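Local coordinates for protein NADPH-quinone reductase (PDB 3HA2) that probably passes electrons from NAD(P)H to quinones with the help of bound FMN, this chain holding the flavodoxin-like part of a longer flavoprotein, at residues 96-101 with 140-145; 4-9 with 55-60; 15-20 with 144-149; 19-24 with 155-160. All coordinates share one frame; numbering follows the deposited sequence.

Contact 1. Residues 96-101 with 140-145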
loop_
_atom_site.group_PDB
_atom_site.type_symbol
_atom_site.label_atom_id
_atom_site.label_comp_id
_atom_site.label_asym_id
_atom_site.label_seq_id
_atom_site.Cartn_x
_atom_site.Cartn_y
_atom_site.Cartn_z
ATOM N N GLY A 96 2.053 -5.090 15.058
ATOM C CA GLY A 96 1.987 -6.440 14.490
ATOM C C GLY A 96 1.119 -6.446 13.245
ATOM O O GLY A 96 0.279 -5.556 13.037
ATOM N N ILE A 97 1.313 -7.466 12.425
ATOM C CA ILE A 97 0.595 -7.615 11.168
ATOM C C ILE A 97 0.104 -9.048 11.088
ATOM O O ILE A 97 0.908 -9.995 11.186
ATOM C CB ILE A 97 1.540 -7.329 9.957
ATOM C CG1 ILE A 97 2.112 -5.899 10.022
ATOM C CG2 ILE A 97 0.813 -7.647 8.615
ATOM C CD1 ILE A 97 1.095 -4.791 9.845
ATOM N N VAL A 98 -1.209 -9.224 10.952
ATOM C CA VAL A 98 -1.778 -10.548 10.639
ATOM C C VAL A 98 -2.322 -10.455 9.213
ATOM O O VAL A 98 -3.396 -9.897 8.998
ATOM C CB VAL A 98 -2.883 -10.959 11.640
ATOM C CG1 VAL A 98 -3.484 -12.355 11.263
ATOM C CG2 VAL A 98 -2.291 -11.004 13.068
ATOM N N VAL A 99 -1.552 -10.966 8.243
ATOM C CA VAL A 99 -1.886 -10.802 6.827
ATOM C C VAL A 99 -2.274 -12.133 6.205
ATOM O O VAL A 99 -1.534 -13.104 6.303
ATOM C CB VAL A 99 -0.734 -10.090 6.021
ATOM C CG1 VAL A 99 0.627 -10.826 6.175
ATOM C CG2 VAL A 99 -1.123 -9.936 4.560
ATOM N N SER A 100 -3.460 -12.190 5.612
ATOM C CA SER A 100 -3.935 -13.454 5.073
ATOM C C SER A 100 -3.855 -13.428 3.548
ATOM O O SER A 100 -4.005 -12.360 2.920
ATOM C CB SER A 100 -5.342 -13.773 5.593
ATOM O OG SER A 100 -6.249 -12.783 5.179
ATOM N N THR A 101 -3.545 -14.583 2.962
ATOM C CA THR A 101 -3.439 -14.695 1.510
ATOM C C THR A 101 -4.181 -15.961 1.061
ATOM O O THR A 101 -4.302 -16.891 1.822
ATOM C CB THR A 101 -1.958 -14.779 1.012
ATOM O OG1 THR A 101 -1.495 -16.132 1.078
ATOM C CG2 THR A 101 -1.023 -13.900 1.818
ATOM N N LEU A 140 2.703 -12.146 11.233
ATOM C CA LEU A 140 1.977 -13.427 11.252
ATOM C C LEU A 140 1.295 -13.576 9.892
ATOM O O LEU A 140 0.256 -12.966 9.653
ATOM C CB LEU A 140 0.963 -13.497 12.416
ATOM C CG LEU A 140 0.195 -14.829 12.509
ATOM C CD1 LEU A 140 1.156 -15.993 12.571
ATOM C CD2 LEU A 140 -0.682 -14.823 13.737
ATOM N N ALA A 141 1.903 -14.360 9.001
ATOM C CA ALA A 141 1.314 -14.591 7.667
ATOM C C ALA A 141 0.404 -15.814 7.718
ATOM O O ALA A 141 0.777 -16.860 8.277
ATOM C CB ALA A 141 2.410 -14.748 6.595
ATOM N N VAL A 142 -0.794 -15.666 7.156
ATOM C CA VAL A 142 -1.827 -16.696 7.217
ATOM C C VAL A 142 -2.168 -17.070 5.775
ATOM O O VAL A 142 -2.873 -16.338 5.093
ATOM C CB VAL A 142 -3.076 -16.173 7.968
ATOM C CG1 VAL A 142 -4.194 -17.214 7.996
ATOM C CG2 VAL A 142 -2.708 -15.742 9.398
ATOM N N HIS A 143 -1.687 -18.231 5.337
ATOM C CA HIS A 143 -1.815 -18.636 3.941
ATOM C C HIS A 143 -2.867 -19.738 3.759
ATOM O O HIS A 143 -2.719 -20.832 4.299
ATOM C CB HIS A 143 -0.471 -19.121 3.418
ATOM C CG HIS A 143 0.583 -18.064 3.364
ATOM N ND1 HIS A 143 1.663 -18.050 4.220
ATOM C CD2 HIS A 143 0.742 -17.006 2.540
ATOM C CE1 HIS A 143 2.438 -17.023 3.932
ATOM N NE2 HIS A 143 1.908 -16.377 2.912
ATOM N N GLN A 144 -3.932 -19.414 3.023
ATOM C CA GLN A 144 -4.998 -20.382 2.650
ATOM C C GLN A 144 -5.685 -20.979 3.873
ATOM O O GLN A 144 -5.931 -22.190 3.946
ATOM C CB GLN A 144 -4.460 -21.470 1.717
ATOM C CG GLN A 144 -3.903 -20.907 0.396
ATOM C CD GLN A 144 -3.360 -21.976 -0.553
ATOM O OE1 GLN A 144 -2.833 -23.004 -0.137
ATOM N NE2 GLN A 144 -3.500 -21.722 -1.848
ATOM N N PHE A 145 -6.021 -20.111 4.827
ATOM C CA PHE A 145 -6.542 -20.578 6.104
ATOM C C PHE A 145 -7.695 -21.560 5.956
ATOM O O PHE A 145 -7.730 -22.580 6.643
ATOM C CB PHE A 145 -6.998 -19.426 6.994
ATOM C CG PHE A 145 -7.557 -19.886 8.303
ATOM C CD1 PHE A 145 -6.712 -20.171 9.375
ATOM C CD2 PHE A 145 -8.920 -20.075 8.458
ATOM C CE1 PHE A 145 -7.234 -20.616 10.593
ATOM C CE2 PHE A 145 -9.446 -20.542 9.665
ATOM C CZ PHE A 145 -8.595 -20.814 10.733
HETATM O O HOH W 1 -5.869 -17.282 4.528
#

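Contact 2. Residues 4-9 with 55-60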
loop_
_atom_site.group_PDB
_atom_site.type_symbol
_atom_site.label_atom_id
_atom_site.label_comp_id
_atom_site.label_asym_id
_atom_site.label_seq_id
_atom_site.Cartn_x
_atom_site.Cartn_y
_atom_site.Cartn_z
ATOM N N LEU A 4 -4.887 -3.984 20.688
ATOM C CA LEU A 4 -5.924 -3.521 19.791
ATOM C C LEU A 4 -5.738 -4.220 18.454
ATOM O O LEU A 4 -4.671 -4.127 17.842
ATOM C CB LEU A 4 -5.792 -1.989 19.585
ATOM C CG LEU A 4 -6.767 -1.314 18.613
ATOM C CD1 LEU A 4 -8.236 -1.498 19.051
ATOM C CD2 LEU A 4 -6.422 0.174 18.472
ATOM N N ILE A 5 -6.780 -4.913 18.000
ATOM C CA ILE A 5 -6.741 -5.567 16.699
ATOM C C ILE A 5 -7.617 -4.781 15.722
ATOM O O ILE A 5 -8.843 -4.750 15.856
ATOM C CB ILE A 5 -7.159 -7.042 16.790
ATOM C CG1 ILE A 5 -6.316 -7.771 17.858
ATOM C CG2 ILE A 5 -6.993 -7.737 15.417
ATOM C CD1 ILE A 5 -6.813 -9.174 18.120
ATOM N N ILE A 6 -6.958 -4.134 14.759
ATOM C CA ILE A 6 -7.635 -3.384 13.695
ATOM C C ILE A 6 -7.955 -4.363 12.573
ATOM O O ILE A 6 -7.053 -4.835 11.864
ATOM C CB ILE A 6 -6.738 -2.269 13.097
ATOM C CG1 ILE A 6 -6.196 -1.330 14.186
ATOM C CG2 ILE A 6 -7.512 -1.488 12.006
ATOM C CD1 ILE A 6 -7.271 -0.658 15.022
ATOM N N VAL A 7 -9.232 -4.681 12.448
ATOM C CA VAL A 7 -9.691 -5.712 11.524
ATOM C C VAL A 7 -10.153 -5.021 10.258
ATOM O O VAL A 7 -11.243 -4.433 10.216
ATOM C CB VAL A 7 -10.818 -6.560 12.148
ATOM C CG1 VAL A 7 -11.295 -7.662 11.187
ATOM C CG2 VAL A 7 -10.336 -7.173 13.447
ATOM N N ALA A 8 -9.303 -5.079 9.238
ATOM C CA ALA A 8 -9.527 -4.349 8.000
ATOM C C ALA A 8 -9.866 -5.289 6.861
ATOM O O ALA A 8 -9.260 -5.217 5.799
ATOM C CB ALA A 8 -8.307 -3.492 7.643
ATOM N N HIS A 9 -10.791 -6.209 7.097
ATOM C CA HIS A 9 -11.336 -6.999 5.996
ATOM C C HIS A 9 -12.449 -6.154 5.392
ATOM O O HIS A 9 -13.330 -5.699 6.128
ATOM C CB HIS A 9 -11.859 -8.338 6.476
ATOM C CG HIS A 9 -12.249 -9.254 5.361
ATOM N ND1 HIS A 9 -11.508 -10.366 5.020
ATOM C CD2 HIS A 9 -13.294 -9.218 4.500
ATOM C CE1 HIS A 9 -12.082 -10.977 3.998
ATOM N NE2 HIS A 9 -13.172 -10.307 3.668
ATOM N N ILE A 55 -0.545 -3.020 18.817
ATOM C CA ILE A 55 -1.497 -2.693 17.776
ATOM C C ILE A 55 -1.253 -3.691 16.659
ATOM O O ILE A 55 -0.149 -3.764 16.112
ATOM C CB ILE A 55 -1.298 -1.244 17.209
ATOM C CG1 ILE A 55 -1.028 -0.181 18.313
ATOM C CG2 ILE A 55 -2.465 -0.859 16.293
ATOM C CD1 ILE A 55 -2.109 -0.039 19.399
ATOM N N ILE A 56 -2.279 -4.464 16.339
ATOM C CA ILE A 56 -2.172 -5.453 15.287
ATOM C C ILE A 56 -3.065 -5.051 14.121
ATOM O O ILE A 56 -4.247 -4.760 14.301
ATOM C CB ILE A 56 -2.540 -6.841 15.822
ATOM C CG1 ILE A 56 -1.439 -7.327 16.775
ATOM C CG2 ILE A 56 -2.793 -7.815 14.681
ATOM C CD1 ILE A 56 -1.843 -8.514 17.645
ATOM N N LEU A 57 -2.494 -5.010 12.928
ATOM C CA LEU A 57 -3.311 -4.737 11.751
ATOM C C LEU A 57 -3.575 -6.057 11.072
ATOM O O LEU A 57 -2.638 -6.777 10.704
ATOM C CB LEU A 57 -2.596 -3.805 10.789
ATOM C CG LEU A 57 -2.012 -2.534 11.413
ATOM C CD1 LEU A 57 -1.359 -1.713 10.278
ATOM C CD2 LEU A 57 -3.041 -1.712 12.191
ATOM N N GLU A 58 -4.856 -6.360 10.912
ATOM C CA GLU A 58 -5.311 -7.669 10.437
ATOM C C GLU A 58 -6.090 -7.499 9.126
ATOM O O GLU A 58 -7.200 -6.916 9.095
ATOM C CB GLU A 58 -6.183 -8.316 11.521
ATOM C CG GLU A 58 -6.730 -9.672 11.156
ATOM C CD GLU A 58 -7.161 -10.472 12.356
ATOM O OE1 GLU A 58 -6.568 -10.312 13.452
ATOM O OE2 GLU A 58 -8.096 -11.284 12.194
ATOM N N PHE A 59 -5.526 -8.020 8.039
ATOM C CA PHE A 59 -6.114 -7.774 6.723
ATOM C C PHE A 59 -5.746 -8.837 5.688
ATOM O O PHE A 59 -4.737 -9.527 5.839
ATOM C CB PHE A 59 -5.669 -6.384 6.229
ATOM C CG PHE A 59 -4.150 -6.202 6.147
ATOM C CD1 PHE A 59 -3.411 -5.720 7.238
ATOM C CD2 PHE A 59 -3.466 -6.522 4.974
ATOM C CE1 PHE A 59 -2.011 -5.563 7.158
ATOM C CE2 PHE A 59 -2.068 -6.357 4.881
ATOM C CZ PHE A 59 -1.344 -5.873 5.976
ATOM N N PRO A 60 -6.557 -8.954 4.625
ATOM C CA PRO A 60 -6.192 -9.801 3.484
ATOM C C PRO A 60 -5.254 -9.072 2.532
ATOM O O PRO A 60 -5.333 -7.850 2.365
ATOM C CB PRO A 60 -7.537 -10.073 2.820
ATOM C CG PRO A 60 -8.336 -8.837 3.088
ATOM C CD PRO A 60 -7.891 -8.342 4.457
#

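Contact 3. Residues 15-20 with 144-149. With SO4 (sulfate ion), chain C.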
loop_
_atom_site.group_PDB
_atom_site.type_symbol
_atom_site.label_atom_id
_atom_site.label_comp_id
_atom_site.label_asym_id
_atom_site.label_seq_id
_atom_site.Cartn_x
_atom_site.Cartn_y
_atom_site.Cartn_z
ATOM N N SER A 15 -16.955 -12.444 5.277
ATOM C CA SER A 15 -15.736 -13.224 5.531
ATOM C C SER A 15 -15.996 -14.574 6.207
ATOM O O SER A 15 -16.723 -14.651 7.194
ATOM C CB SER A 15 -14.757 -12.405 6.386
ATOM O OG SER A 15 -13.645 -13.186 6.795
ATOM N N ASN A 16 -15.397 -15.635 5.674
ATOM C CA ASN A 16 -15.479 -16.955 6.316
ATOM C C ASN A 16 -14.302 -17.216 7.266
ATOM O O ASN A 16 -14.356 -18.118 8.096
ATOM C CB ASN A 16 -15.548 -18.081 5.272
ATOM C CG ASN A 16 -16.915 -18.211 4.628
ATOM O OD1 ASN A 16 -17.029 -18.242 3.402
ATOM N ND2 ASN A 16 -17.955 -18.285 5.446
ATOM N N THR A 17 -13.240 -16.435 7.134
ATOM C CA THR A 17 -12.033 -16.650 7.933
ATOM C C THR A 17 -12.064 -15.891 9.256
ATOM O O THR A 17 -11.678 -16.423 10.299
ATOM C CB THR A 17 -10.770 -16.208 7.189
ATOM O OG1 THR A 17 -10.848 -14.801 6.928
ATOM C CG2 THR A 17 -10.614 -16.955 5.887
ATOM N N GLN A 18 -12.530 -14.643 9.204
ATOM C CA GLN A 18 -12.478 -13.749 10.362
ATOM C C GLN A 18 -13.255 -14.178 11.615
ATOM O O GLN A 18 -12.754 -13.975 12.728
ATOM C CB GLN A 18 -12.797 -12.311 9.940
ATOM C CG GLN A 18 -11.745 -11.767 8.992
ATOM C CD GLN A 18 -10.352 -11.939 9.555
ATOM O OE1 GLN A 18 -9.957 -11.217 10.460
ATOM N NE2 GLN A 18 -9.605 -12.921 9.032
ATOM N N PRO A 19 -14.445 -14.812 11.459
ATOM C CA PRO A 19 -15.058 -15.323 12.680
ATOM C C PRO A 19 -14.172 -16.289 13.475
ATOM O O PRO A 19 -14.293 -16.348 14.701
ATOM C CB PRO A 19 -16.319 -16.043 12.178
ATOM C CG PRO A 19 -16.616 -15.399 10.866
ATOM C CD PRO A 19 -15.287 -15.090 10.276
ATOM N N PHE A 20 -13.305 -17.043 12.792
ATOM C CA PHE A 20 -12.401 -17.987 13.477
ATOM C C PHE A 20 -11.454 -17.216 14.397
ATOM O O PHE A 20 -11.178 -17.637 15.518
ATOM C CB PHE A 20 -11.540 -18.777 12.477
ATOM C CG PHE A 20 -12.268 -19.872 11.744
ATOM C CD1 PHE A 20 -12.270 -21.173 12.237
ATOM C CD2 PHE A 20 -12.892 -19.616 10.523
ATOM C CE1 PHE A 20 -12.923 -22.205 11.555
ATOM C CE2 PHE A 20 -13.539 -20.639 9.826
ATOM C CZ PHE A 20 -13.557 -21.937 10.347
ATOM N N GLN A 144 -3.932 -19.414 3.023
ATOM C CA GLN A 144 -4.998 -20.382 2.650
ATOM C C GLN A 144 -5.685 -20.979 3.873
ATOM O O GLN A 144 -5.931 -22.190 3.946
ATOM C CB GLN A 144 -4.460 -21.470 1.717
ATOM C CG GLN A 144 -3.903 -20.907 0.396
ATOM C CD GLN A 144 -3.360 -21.976 -0.553
ATOM O OE1 GLN A 144 -2.833 -23.004 -0.137
ATOM N NE2 GLN A 144 -3.500 -21.722 -1.848
ATOM N N PHE A 145 -6.021 -20.111 4.827
ATOM C CA PHE A 145 -6.542 -20.578 6.104
ATOM C C PHE A 145 -7.695 -21.560 5.956
ATOM O O PHE A 145 -7.730 -22.580 6.643
ATOM C CB PHE A 145 -6.998 -19.426 6.994
ATOM C CG PHE A 145 -7.557 -19.886 8.303
ATOM C CD1 PHE A 145 -6.712 -20.171 9.375
ATOM C CD2 PHE A 145 -8.920 -20.075 8.458
ATOM C CE1 PHE A 145 -7.234 -20.616 10.593
ATOM C CE2 PHE A 145 -9.446 -20.542 9.665
ATOM C CZ PHE A 145 -8.595 -20.814 10.733
ATOM N N LEU A 146 -8.637 -21.245 5.075
ATOM C CA LEU A 146 -9.848 -22.075 4.950
ATOM C C LEU A 146 -9.583 -23.444 4.341
ATOM O O LEU A 146 -10.411 -24.337 4.482
ATOM C CB LEU A 146 -10.939 -21.362 4.133
ATOM C CG LEU A 146 -11.651 -20.183 4.797
ATOM C CD1 LEU A 146 -12.593 -19.555 3.781
ATOM C CD2 LEU A 146 -12.404 -20.610 6.059
ATOM N N TYR A 147 -8.442 -23.584 3.665
ATOM C CA TYR A 147 -8.061 -24.843 3.010
ATOM C C TYR A 147 -7.297 -25.781 3.947
ATOM O O TYR A 147 -7.208 -26.985 3.687
ATOM C CB TYR A 147 -7.247 -24.573 1.724
ATOM C CG TYR A 147 -6.770 -25.853 1.078
ATOM C CD1 TYR A 147 -7.676 -26.706 0.444
ATOM C CD2 TYR A 147 -5.425 -26.255 1.165
ATOM C CE1 TYR A 147 -7.267 -27.905 -0.114
ATOM C CE2 TYR A 147 -5.007 -27.473 0.620
ATOM C CZ TYR A 147 -5.935 -28.280 -0.026
ATOM O OH TYR A 147 -5.548 -29.481 -0.561
ATOM N N LEU A 148 -6.763 -25.241 5.044
ATOM C CA LEU A 148 -5.923 -26.024 5.959
ATOM C C LEU A 148 -6.738 -27.112 6.631
ATOM O O LEU A 148 -7.924 -26.912 6.892
ATOM C CB LEU A 148 -5.313 -25.125 7.040
ATOM C CG LEU A 148 -4.468 -23.917 6.649
ATOM C CD1 LEU A 148 -4.103 -23.147 7.922
ATOM C CD2 LEU A 148 -3.220 -24.326 5.878
ATOM N N GLU A 149 -6.103 -28.249 6.923
ATOM C CA GLU A 149 -6.742 -29.296 7.721
ATOM C C GLU A 149 -7.147 -28.727 9.069
ATOM O O GLU A 149 -6.470 -27.826 9.585
ATOM C CB GLU A 149 -5.806 -30.496 7.926
ATOM C CG GLU A 149 -5.456 -31.207 6.641
ATOM C CD GLU A 149 -4.946 -32.621 6.862
ATOM O OE1 GLU A 149 -5.665 -33.437 7.488
ATOM O OE2 GLU A 149 -3.833 -32.917 6.373
HETATM S S SO4 C . -12.309 -14.505 3.495
HETATM O O1 SO4 C . -12.339 -13.924 4.833
HETATM O O2 SO4 C . -13.273 -15.599 3.432
HETATM O O3 SO4 C . -12.678 -13.490 2.512
HETATM O O4 SO4 C . -10.962 -14.984 3.216
#

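Contact 4. Residues 19-24 with 155-160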
loop_
_atom_site.group_PDB
_atom_site.type_symbol
_atom_site.label_atom_id
_atom_site.label_comp_id
_atom_site.label_asym_id
_atom_site.label_seq_id
_atom_site.Cartn_x
_atom_site.Cartn_y
_atom_site.Cartn_z
ATOM N N PRO A 19 -14.445 -14.812 11.459
ATOM C CA PRO A 19 -15.058 -15.323 12.680
ATOM C C PRO A 19 -14.172 -16.289 13.475
ATOM O O PRO A 19 -14.293 -16.348 14.701
ATOM C CB PRO A 19 -16.319 -16.043 12.178
ATOM C CG PRO A 19 -16.616 -15.399 10.866
ATOM C CD PRO A 19 -15.287 -15.090 10.276
ATOM N N PHE A 20 -13.305 -17.043 12.792
ATOM C CA PHE A 20 -12.401 -17.987 13.477
ATOM C C PHE A 20 -11.454 -17.216 14.397
ATOM O O PHE A 20 -11.178 -17.637 15.518
ATOM C CB PHE A 20 -11.540 -18.777 12.477
ATOM C CG PHE A 20 -12.268 -19.872 11.744
ATOM C CD1 PHE A 20 -12.270 -21.173 12.237
ATOM C CD2 PHE A 20 -12.892 -19.616 10.523
ATOM C CE1 PHE A 20 -12.923 -22.205 11.555
ATOM C CE2 PHE A 20 -13.539 -20.639 9.826
ATOM C CZ PHE A 20 -13.557 -21.937 10.347
ATOM N N PHE A 21 -10.933 -16.104 13.884
ATOM C CA PHE A 21 -9.958 -15.283 14.602
ATOM C C PHE A 21 -10.626 -14.517 15.749
ATOM O O PHE A 21 -10.089 -14.435 16.854
ATOM C CB PHE A 21 -9.233 -14.364 13.613
ATOM C CG PHE A 21 -8.267 -15.105 12.722
ATOM C CD1 PHE A 21 -6.920 -15.162 13.043
ATOM C CD2 PHE A 21 -8.717 -15.803 11.602
ATOM C CE1 PHE A 21 -6.019 -15.875 12.254
ATOM C CE2 PHE A 21 -7.827 -16.519 10.804
ATOM C CZ PHE A 21 -6.474 -16.549 11.131
ATOM N N LYS A 22 -11.818 -13.993 15.491
ATOM C CA LYS A 22 -12.563 -13.288 16.521
ATOM C C LYS A 22 -12.841 -14.272 17.651
ATOM O O LYS A 22 -12.579 -13.975 18.822
ATOM C CB LYS A 22 -13.859 -12.696 15.939
ATOM C CG LYS A 22 -14.728 -11.879 16.904
ATOM C CD LYS A 22 -16.080 -11.573 16.235
ATOM C CE LYS A 22 -16.856 -10.443 16.882
ATOM N NZ LYS A 22 -17.132 -10.661 18.329
ATOM N N ALA A 23 -13.332 -15.465 17.304
ATOM C CA ALA A 23 -13.661 -16.456 18.324
ATOM C C ALA A 23 -12.437 -16.838 19.155
ATOM O O ALA A 23 -12.564 -17.134 20.338
ATOM C CB ALA A 23 -14.305 -17.705 17.705
ATOM N N ALA A 24 -11.259 -16.803 18.529
ATOM C CA ALA A 24 -10.022 -17.248 19.169
ATOM C C ALA A 24 -9.543 -16.324 20.289
ATOM O O ALA A 24 -8.846 -16.759 21.209
ATOM C CB ALA A 24 -8.926 -17.435 18.126
ATOM N N ARG A 155 -3.774 -25.067 15.118
ATOM C CA ARG A 155 -2.408 -24.632 15.476
ATOM C C ARG A 155 -2.149 -23.171 15.139
ATOM O O ARG A 155 -1.516 -22.435 15.897
ATOM C CB ARG A 155 -1.339 -25.496 14.788
ATOM C CG ARG A 155 -1.222 -26.910 15.343
ATOM C CD ARG A 155 0.032 -27.623 14.809
ATOM N NE ARG A 155 -0.068 -27.925 13.376
ATOM C CZ ARG A 155 -0.597 -29.040 12.873
ATOM N NH1 ARG A 155 -1.072 -29.986 13.675
ATOM N NH2 ARG A 155 -0.646 -29.208 11.558
ATOM N N LEU A 156 -2.638 -22.756 13.980
ATOM C CA LEU A 156 -2.435 -21.387 13.543
ATOM C C LEU A 156 -3.205 -20.447 14.492
ATOM O O LEU A 156 -2.715 -19.374 14.853
ATOM C CB LEU A 156 -2.900 -21.248 12.090
ATOM C CG LEU A 156 -2.689 -19.920 11.381
ATOM C CD1 LEU A 156 -2.607 -20.181 9.888
ATOM C CD2 LEU A 156 -3.804 -18.926 11.711
ATOM N N LEU A 157 -4.387 -20.882 14.923
ATOM C CA LEU A 157 -5.203 -20.086 15.846
ATOM C C LEU A 157 -4.564 -19.904 17.230
ATOM O O LEU A 157 -4.684 -18.838 17.812
ATOM C CB LEU A 157 -6.657 -20.589 15.912
ATOM C CG LEU A 157 -7.473 -20.356 14.623
ATOM C CD1 LEU A 157 -8.799 -21.107 14.651
ATOM C CD2 LEU A 157 -7.690 -18.849 14.336
ATOM N N VAL A 158 -3.861 -20.926 17.723
ATOM C CA VAL A 158 -3.024 -20.821 18.928
ATOM C C VAL A 158 -1.859 -19.831 18.760
ATOM O O VAL A 158 -1.560 -19.049 19.670
ATOM C CB VAL A 158 -2.462 -22.219 19.348
ATOM C CG1 VAL A 158 -1.496 -22.089 20.510
ATOM C CG2 VAL A 158 -3.599 -23.166 19.717
ATOM N N ALA A 159 -1.201 -19.863 17.602
ATOM C CA ALA A 159 -0.148 -18.893 17.291
ATOM C C ALA A 159 -0.735 -17.483 17.293
ATOM O O ALA A 159 -0.114 -16.541 17.784
ATOM C CB ALA A 159 0.514 -19.208 15.937
ATOM N N TYR A 160 -1.943 -17.361 16.753
ATOM C CA TYR A 160 -2.660 -16.080 16.723
ATOM C C TYR A 160 -2.968 -15.551 18.128
ATOM O O TYR A 160 -2.744 -14.368 18.428
ATOM C CB TYR A 160 -3.941 -16.250 15.902
ATOM C CG TYR A 160 -4.821 -15.015 15.825
ATOM C CD1 TYR A 160 -4.425 -13.893 15.090
ATOM C CD2 TYR A 160 -6.059 -14.981 16.477
ATOM C CE1 TYR A 160 -5.245 -12.756 15.013
ATOM C CE2 TYR A 160 -6.883 -13.851 16.410
ATOM C CZ TYR A 160 -6.471 -12.748 15.678
ATOM O OH TYR A 160 -7.301 -11.648 15.586
#

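Contact 1. Residues 96-101 with 140-145
Five backbone hydrogen bonds join the parallel strands, and the most nearly linear is the last, from Gln144 N to Thr101 O (2.8 Å, 169° at the hydrogen). The first runs from Leu140 N to Ile97 O; between them Val99 N and Thr101 N give to Leu140 O and Val142 O, and Val142 N gives to Val99 O. Beyond the strand end a water links the segments, accepting from Phe145 N at 2.8 Å and donating to Thr101 O at 3.2 Å. Val98 CG1, anti to its own backbone N, crosses obliquely to Val142 CG2 at 3.9 Å, while Val98 CG2 runs beside Leu140 CB at 4.2 Å. On the other face Val99 CG1 lies near Ala141 CB, and the His143 imidazole runs alongside the Thr101 side chain. An alanine in place of His143 removes the imidazole beside Thr101 and would probably loosen the packing where the strands end. This is an outer parallel pair of the flavodoxin-like sheet: strand 94-101 has the edge strand 135-143 on one flank and strand 54-60 on the other. Above the face of Val98 and Val142 lies helix 150-165, through Leu156, Tyr160 and Tyr163.

Contact 2. Residues 4-9 with 55-60
Glu58 carries CG anti to its backbone N (chi1 180°) and stays extended beyond it, so its carboxylate rises from the sheet and crosses obliquely to Ile5, where Glu58 OE1 comes 3.3 Å from Ile5 CG2. On the opposite face Leu57 CG stands anti to the carbonyl carbon (chi1 -50°), which swings CD2 back over the neighbouring strand to 3.8 Å from Ile6 CG1; the two side chains run side by side. Ile55 uses a similar first torsion and brings CD1 to 4.2 Å from Leu4 CB. Between the two faces the strands are joined by a parallel ladder: Ile56 N gives to Leu4 O at 2.8 Å with an almost straight bond (176°), followed by Ile6 N to Ile56 O, Glu58 N to Ile6 O and Ala8 N to Glu58 O. Past its end His9 crosses Pro60 at about a right angle, His9 ND1 lying 4.0 Å from Pro60 CG. Both are inner strands of a flavodoxin-like sheet, 54-60 the middle one of five, with Trp73 of helix 68-77 packed on Ile6 and Leu57. The chemistry is mostly apolar, with two polar exceptions. Ala8 O is buried without a partner, and the Glu58 side chain packs against Ile5 and Trp33 while its OE1 is hydrogen-bonded to Tyr160 OH; such surroundings would probably raise the affinity of the carboxylate for a proton.

Contact 3. Residues 15-20 with 144-149
One face of the Phe20 ring receives the edge of Phe145 in a T-shaped pair, with ring centroids 5.1 Å apart and planes at 65°. Phe145 CE2 sits over that face toward its rim, 3.6 Å from Phe20 CG, and the backbone oxygens Asn16 O and Thr17 O lie in the plane of the Phe20 ring at its edge. Leu146 fills the neighbouring angle: its CG meets Thr17 CG2 at 3.6 Å, the two side chains crossing at about a right angle, while CD1 rests on Asn16 CB and CD2 approaches Phe20 CE2. Segment 15-20 follows the first strand of the flavodoxin-like fold and leads into helix 18-25, in the place where flavoproteins of this kind hold the phosphate of their cofactor. A sulfate ion, probably from the crystallisation liquor, occupies it here, consistent with such a phosphate site. Its O1 is gripped twice, by Ser15 OG at a very short 2.5 Å and by Thr17 OG1 at 2.7 Å, and Asn16 N gives to O2 at 3.1 Å. The Thr17 methyl packs between Leu146 and the sulfate, CG2 lying 3.3 Å from sulfate O4. Ser15 OG, anti to its backbone N (chi1 172°), is itself held by the helix start, accepting from Gln18 N at 3.0 Å and weakly from Thr17 N. The nearby helix N-terminus would probably favour the anion.

Contact 4. Residues 19-24 with 155-160
The two helical segments cross at -53° with their axes 9.9 Å apart at closest approach, and Ala24 and Leu157 have the nearest backbones. Phe21 makes the largest single contribution. Its CG is anti to the carbonyl carbon and that of Tyr160 anti to its backbone N, and these torsions bring the rings together in a T-shaped pair, centroids 4.6 Å apart and planes at 85°. The edge of Phe21 points into the face of Tyr160, with CD1 above the ring centre and 3.5 Å from Tyr160 CD1. Leu157 CD2 covers one face of Phe21 in a CH-pi contact, 3.9 Å from the ring centroid and 6° off the normal, so the phenyl group is held both over a face and at an edge. Helices 18-25 and 150-165 are the pair that cover one side of the parallel sheet in this three-layer flavodoxin-like fold, and Phe21 and Leu156 both reach down to Val142 of strand 135-143. Leu156 CD2 closes on Phe21 CZ at 3.6 Å. An alanine at Tyr160 takes away the ring facing the Phe21 edge and the hydroxyl bonded to Glu58 OE1, and would probably loosen the helix packing and leave the carboxylate poorly satisfied. Ala24 CB sits close to the plane of Tyr160 at its edge, 4.1 Å from Tyr160 CD2, and Leu157 CD1 lies 4.2 Å from Phe20 CB.

Overall arrangement
Contacts 1 and 2, with centres 10 Å apart, are successive seams of one parallel sheet, joined where Gly96 N meets Ile55 O at 2.8 Å in a probable hydrogen bond. Contact 4 lies on the sheet, tied to contact 2 by a probable hydrogen bond, Glu58 OE1 to Tyr160 OH at 2.6 Å. Contact 3, about 9 Å from contact 4 between centres, shares helix 18-25 with it and Gln144 and Phe145 with contact 1; Phe145 thus touches Phe20, Phe21, Leu156 and Leu157. The C-terminal ends of two strands lie near the sulfate: the side chain of His9, just past one, at about 3 Å and that of Ser100 at about 6 Å, consistent with a cofactor-phosphate pocket.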